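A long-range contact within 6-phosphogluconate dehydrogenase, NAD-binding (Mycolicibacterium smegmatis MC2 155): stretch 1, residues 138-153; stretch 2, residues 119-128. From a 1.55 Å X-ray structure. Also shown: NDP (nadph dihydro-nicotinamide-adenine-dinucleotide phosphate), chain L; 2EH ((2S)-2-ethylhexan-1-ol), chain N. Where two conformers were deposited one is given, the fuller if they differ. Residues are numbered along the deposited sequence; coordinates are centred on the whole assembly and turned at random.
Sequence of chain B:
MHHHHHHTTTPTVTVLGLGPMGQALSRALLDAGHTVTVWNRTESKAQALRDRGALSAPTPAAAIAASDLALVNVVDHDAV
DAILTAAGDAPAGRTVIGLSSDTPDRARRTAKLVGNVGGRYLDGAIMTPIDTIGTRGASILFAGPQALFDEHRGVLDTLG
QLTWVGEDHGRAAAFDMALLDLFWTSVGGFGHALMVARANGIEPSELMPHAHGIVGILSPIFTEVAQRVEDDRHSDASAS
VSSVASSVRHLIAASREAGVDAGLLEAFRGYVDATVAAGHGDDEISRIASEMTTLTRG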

# COMPACT_ATOMS: atom_id res chain seq x y z
N ALA B 138 4.53 -16.71 8.11
CA ALA B 138 4.80 -15.71 9.16
C ALA B 138 6.20 -15.22 9.09
O ALA B 138 7.13 -15.95 8.71
CB ALA B 138 4.50 -16.28 10.53
N SER B 139 6.40 -14.00 9.61
CA SER B 139 7.75 -13.42 9.75
C SER B 139 7.84 -12.70 11.08
O SER B 139 6.99 -11.86 11.37
CB SER B 139 8.03 -12.46 8.62
OG SER B 139 9.26 -11.75 8.84
N ILE B 140 8.90 -13.00 11.83
CA ILE B 140 9.16 -12.37 13.14
C ILE B 140 10.61 -11.90 13.09
O ILE B 140 11.54 -12.67 12.74
CB ILE B 140 8.85 -13.29 14.33
CG1 ILE B 140 7.47 -13.92 14.21
CG2 ILE B 140 8.99 -12.45 15.60
CD1 ILE B 140 7.17 -14.88 15.33
N LEU B 141 10.82 -10.64 13.45
CA LEU B 141 12.17 -10.03 13.52
C LEU B 141 12.62 -10.00 14.97
O LEU B 141 11.78 -9.77 15.89
CB LEU B 141 12.13 -8.58 12.99
CG LEU B 141 11.41 -8.40 11.71
CD1 LEU B 141 11.52 -6.94 11.29
CD2 LEU B 141 11.96 -9.26 10.64
N PHE B 142 13.93 -10.13 15.21
CA PHE B 142 14.45 -10.17 16.59
C PHE B 142 15.70 -9.35 16.65
O PHE B 142 16.47 -9.25 15.72
CB PHE B 142 14.82 -11.60 17.01
CG PHE B 142 13.65 -12.54 17.08
CD1 PHE B 142 13.23 -13.18 15.94
CD2 PHE B 142 12.98 -12.78 18.26
CE1 PHE B 142 12.11 -13.99 15.94
CE2 PHE B 142 11.88 -13.65 18.27
CZ PHE B 142 11.49 -14.25 17.13
N ALA B 143 15.93 -8.80 17.84
CA ALA B 143 17.14 -8.00 18.15
C ALA B 143 17.60 -8.26 19.59
O ALA B 143 16.78 -8.49 20.49
CB ALA B 143 16.91 -6.52 17.93
N GLY B 144 18.91 -8.21 19.78
CA GLY B 144 19.55 -8.50 21.06
C GLY B 144 20.70 -9.46 20.85
O GLY B 144 21.13 -9.67 19.71
N PRO B 145 21.23 -10.03 21.94
CA PRO B 145 22.44 -10.84 21.75
C PRO B 145 22.25 -12.00 20.78
O PRO B 145 21.33 -12.77 20.95
CB PRO B 145 22.67 -11.32 23.18
CG PRO B 145 22.12 -10.23 24.02
CD PRO B 145 20.86 -9.76 23.31
N GLN B 146 23.15 -12.14 19.81
CA GLN B 146 23.06 -13.19 18.78
C GLN B 146 23.03 -14.56 19.39
O GLN B 146 22.18 -15.38 19.02
CB GLN B 146 24.15 -13.10 17.72
CG GLN B 146 23.84 -13.99 16.52
CD GLN B 146 24.84 -13.80 15.40
OE1 GLN B 146 25.85 -13.09 15.56
NE2 GLN B 146 24.59 -14.47 14.28
N ALA B 147 23.83 -14.80 20.40
CA ALA B 147 23.87 -16.14 21.00
C ALA B 147 22.57 -16.48 21.67
O ALA B 147 22.22 -17.65 21.74
CB ALA B 147 24.97 -16.16 22.04
N LEU B 148 21.88 -15.48 22.21
CA LEU B 148 20.60 -15.71 22.92
C LEU B 148 19.53 -16.03 21.88
O LEU B 148 18.70 -16.96 22.07
CB LEU B 148 20.28 -14.46 23.73
CG LEU B 148 18.99 -14.51 24.51
CD1 LEU B 148 19.11 -15.59 25.55
CD2 LEU B 148 18.76 -13.15 25.16
N PHE B 149 19.50 -15.33 20.75
CA PHE B 149 18.63 -15.72 19.64
C PHE B 149 18.92 -17.18 19.23
O PHE B 149 18.02 -17.95 19.06
CB PHE B 149 18.81 -14.74 18.49
CG PHE B 149 18.10 -15.18 17.25
CD1 PHE B 149 16.73 -15.00 17.09
CD2 PHE B 149 18.81 -15.72 16.21
CE1 PHE B 149 16.09 -15.43 15.94
CE2 PHE B 149 18.21 -16.11 15.06
CZ PHE B 149 16.83 -16.01 14.93
N ASP B 150 20.19 -17.49 19.06
CA ASP B 150 20.55 -18.86 18.61
C ASP B 150 20.08 -19.90 19.64
O ASP B 150 19.64 -21.00 19.20
CB ASP B 150 22.06 -18.94 18.38
CG ASP B 150 22.51 -18.03 17.26
OD1 ASP B 150 21.75 -17.75 16.29
OD2 ASP B 150 23.70 -17.69 17.28
N GLU B 151 20.18 -19.62 20.91
CA GLU B 151 19.78 -20.51 22.03
C GLU B 151 18.31 -20.89 21.88
O GLU B 151 17.93 -22.04 22.19
CB GLU B 151 20.06 -19.89 23.39
CG GLU B 151 19.51 -20.65 24.58
CD GLU B 151 19.88 -20.07 25.94
OE1 GLU B 151 20.77 -19.16 25.99
OE2 GLU B 151 19.27 -20.52 26.92
N HIS B 152 17.44 -19.94 21.47
CA HIS B 152 15.97 -20.10 21.49
C HIS B 152 15.38 -20.31 20.09
O HIS B 152 14.22 -20.55 20.00
CB HIS B 152 15.32 -18.87 22.17
CG HIS B 152 15.73 -18.83 23.59
ND1 HIS B 152 15.28 -19.84 24.49
CD2 HIS B 152 16.52 -17.99 24.31
CE1 HIS B 152 15.87 -19.59 25.68
NE2 HIS B 152 16.58 -18.45 25.59
N ARG B 153 16.18 -20.26 19.05
CA ARG B 153 15.73 -20.27 17.63
C ARG B 153 14.98 -21.56 17.38
O ARG B 153 14.03 -21.49 16.62
CB ARG B 153 16.98 -20.20 16.72
CG ARG B 153 16.66 -20.12 15.24
CD ARG B 153 17.88 -20.28 14.35
NE ARG B 153 17.77 -19.36 13.23
CZ ARG B 153 16.79 -19.38 12.32
NH1 ARG B 153 15.87 -20.33 12.34
NH2 ARG B 153 16.73 -18.47 11.36
PA NDP L . -3.76 -6.02 21.52
O1A NDP L . -2.66 -5.21 20.90
O2A NDP L . -5.18 -5.58 21.40
O5B NDP L . -3.39 -6.27 23.05
C5B NDP L . -4.34 -7.02 23.83
C4B NDP L . -3.58 -7.74 24.91
O4B NDP L . -2.88 -6.80 25.77
C3B NDP L . -4.53 -8.52 25.85
O3B NDP L . -3.91 -9.68 26.35
C2B NDP L . -4.75 -7.50 26.95
O2B NDP L . -5.16 -7.98 28.23
C1B NDP L . -3.31 -7.03 27.10
N9A NDP L . -3.16 -5.78 27.85
C8A NDP L . -3.54 -4.51 27.49
N7A NDP L . -3.24 -3.61 28.39
C5A NDP L . -2.64 -4.32 29.42
C6A NDP L . -2.13 -3.96 30.69
N6A NDP L . -2.05 -2.70 31.13
N1A NDP L . -1.63 -4.95 31.46
C2A NDP L . -1.65 -6.21 31.03
N3A NDP L . -2.13 -6.67 29.86
C4A NDP L . -2.62 -5.68 29.12
O3 NDP L . -3.77 -7.55 21.03
PN NDP L . -3.19 -8.43 19.88
O1N NDP L . -3.21 -9.81 20.35
O2N NDP L . -3.91 -8.11 18.62
O5D NDP L . -1.69 -7.91 19.65
C5D NDP L . -0.69 -8.10 20.64
C4D NDP L . 0.57 -7.45 20.12
O4D NDP L . 0.96 -8.16 18.92
C3D NDP L . 0.46 -5.97 19.75
O3D NDP L . 1.60 -5.22 20.16
C2D NDP L . 0.38 -6.01 18.23
O2D NDP L . 0.85 -4.85 17.56
C1D NDP L . 1.19 -7.23 17.86
N1N NDP L . 0.78 -7.86 16.60
C2N NDP L . -0.53 -8.23 16.40
C3N NDP L . -0.95 -8.74 15.22
C7N NDP L . -2.35 -9.14 14.98
O7N NDP L . -2.61 -9.55 13.82
N7N NDP L . -3.27 -9.10 15.93
C4N NDP L . -0.03 -8.87 14.11
C5N NDP L . 1.35 -8.52 14.39
C6N NDP L . 1.72 -8.08 15.57
P2B NDP L . -6.75 -8.27 28.43
O1X NDP L . -6.88 -8.42 29.97
O2X NDP L . -7.48 -7.02 27.94
O3X NDP L . -7.16 -9.46 27.66
C7 2EH N . 0.00 -5.29 11.91
C8 2EH N . 1.00 -7.07 10.44
C9 2EH N . 2.13 -6.18 9.95
C12 2EH N . -2.74 -6.53 11.00
C7A 2EH N . -0.26 -6.30 10.79
O7C 2EH N . -0.20 -5.69 13.27
CBA 2EH N . -1.43 -7.22 10.98
CCA 2EH N . -3.88 -7.35 10.55
CCB 2EH N . -5.02 -6.44 10.12
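Stretch 2 119-128: GRYLDGAIMT

How does stretch 2 run along stretch 1? Residues 120-126 form an extended strand, antiparallel to strand 139-143; the N-to-C directions differ by 156° and the axes approach to 4.5 Å. The register pairs Ile140 with Ile126, Leu141 with Ala125, Phe142 with Gly124 and Ala143 with Asp123, their CA atoms 4.3 to 5.3 Å apart. Beyond the link at Gly144 and Pro145, helix 146-153 crosses strand 120-126 at -81°, with the axes 8.8 Å apart.

What holds the two backbones together? Two reciprocal hydrogen-bonded pairs account for four of the backbone hydrogen bonds. Ala143 N donates to Asp123 O at 2.8 Å and Asp123 N to Ala143 O at 2.9 Å; Leu141 N reaches Ala125 O, and Ala125 N reaches Leu141 O, both at 2.8 Å. Met127 N extends the ladder to Ser139 O at 2.9 Å. After that a side chain takes over, as Ser139 N donates to Thr128 OG1 at 3.2 Å.

Which apolar side chains meet? Leu122 has the largest area covered by stretch 1; the helix and the loop before it both pack against it: its CG lies 3.7 Å from Leu148 CD2, and its CD1 is 4.2 Å from Phe149 CB. On the sheet, Ile126 CG1 sits 4.1 Å from Ile140 CG2, on the face shared with Phe142. Leu141 points to the other face, where its CG lies 3.9 Å from Met127 CG.

Where does charge enter? At the start of the strand, the CA-to-CB bond of Arg120 points toward stretch 1, and its guanidinium forms a two-pronged salt bridge with Glu151: Arg120 NH1 to Glu151 OE1 is 2.6 Å, and Arg120 NH2 to Glu151 OE2 is 2.9 Å. Leu148 CD1 covers one face of the guanidinium, 3.6 Å from Arg120 NH1, while Glu151 OE1 lies at its edge.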

# COMPACT_ATOMS: atom_id res chain seq x y z
N GLY B 119 17.42 -11.41 34.34
CA GLY B 119 16.95 -12.11 33.11
C GLY B 119 17.77 -11.68 31.90
O GLY B 119 18.61 -10.74 31.96
N ARG B 120 17.48 -12.33 30.78
CA ARG B 120 18.06 -12.11 29.42
C ARG B 120 16.87 -11.59 28.59
O ARG B 120 15.71 -11.96 28.95
CB ARG B 120 18.66 -13.47 29.02
CG ARG B 120 19.98 -13.76 29.76
CD ARG B 120 20.74 -14.96 29.23
NE ARG B 120 19.93 -16.14 29.33
CZ ARG B 120 20.16 -17.27 28.69
NH1 ARG B 120 21.18 -17.34 27.86
NH2 ARG B 120 19.38 -18.31 28.87
N TYR B 121 17.13 -10.74 27.60
CA TYR B 121 16.01 -10.19 26.80
C TYR B 121 16.34 -10.24 25.35
O TYR B 121 17.43 -9.83 24.93
CB TYR B 121 15.73 -8.74 27.22
CG TYR B 121 14.53 -8.12 26.54
CD1 TYR B 121 13.26 -8.46 26.90
CD2 TYR B 121 14.69 -7.19 25.56
CE1 TYR B 121 12.17 -7.88 26.31
CE2 TYR B 121 13.61 -6.56 24.98
CZ TYR B 121 12.33 -6.95 25.29
OH TYR B 121 11.22 -6.37 24.72
N LEU B 122 15.36 -10.64 24.54
CA LEU B 122 15.35 -10.34 23.10
C LEU B 122 14.15 -9.46 22.85
O LEU B 122 13.08 -9.70 23.45
CB LEU B 122 15.27 -11.55 22.18
CG LEU B 122 16.43 -12.49 22.30
CD1 LEU B 122 16.11 -13.78 21.52
CD2 LEU B 122 17.69 -11.85 21.76
N ASP B 123 14.20 -8.53 21.91
CA ASP B 123 13.00 -7.82 21.44
C ASP B 123 12.60 -8.41 20.10
O ASP B 123 13.48 -8.76 19.28
CB ASP B 123 13.27 -6.32 21.25
CG ASP B 123 11.92 -5.58 21.20
OD1 ASP B 123 11.14 -5.72 22.19
OD2 ASP B 123 11.57 -4.97 20.11
N GLY B 124 11.32 -8.59 19.87
CA GLY B 124 10.84 -9.12 18.60
C GLY B 124 9.64 -8.36 18.08
O GLY B 124 9.00 -7.63 18.81
N ALA B 125 9.45 -8.42 16.78
CA ALA B 125 8.36 -7.76 16.09
C ALA B 125 7.76 -8.77 15.10
O ALA B 125 8.45 -9.25 14.18
CB ALA B 125 8.82 -6.55 15.38
N ILE B 126 6.50 -9.06 15.30
CA ILE B 126 5.72 -9.96 14.42
C ILE B 126 5.13 -9.15 13.27
O ILE B 126 4.45 -8.15 13.50
CB ILE B 126 4.59 -10.66 15.20
CG1 ILE B 126 5.14 -11.42 16.43
CG2 ILE B 126 3.80 -11.58 14.25
CD1 ILE B 126 4.05 -11.73 17.40
N MET B 127 5.48 -9.51 12.04
CA MET B 127 5.19 -8.70 10.85
C MET B 127 4.09 -9.30 9.99
O MET B 127 3.89 -8.81 8.85
CB MET B 127 6.48 -8.54 10.04
CG MET B 127 7.61 -7.95 10.85
SD MET B 127 7.27 -6.54 11.84
CE MET B 127 6.43 -5.46 10.71
N THR B 128 3.32 -10.24 10.50
CA THR B 128 2.28 -10.93 9.73
C THR B 128 1.07 -11.14 10.63
O THR B 128 1.20 -11.21 11.84
CB THR B 128 2.86 -12.21 9.12
OG1 THR B 128 3.44 -13.01 10.20
CG2 THR B 128 3.95 -11.94 8.11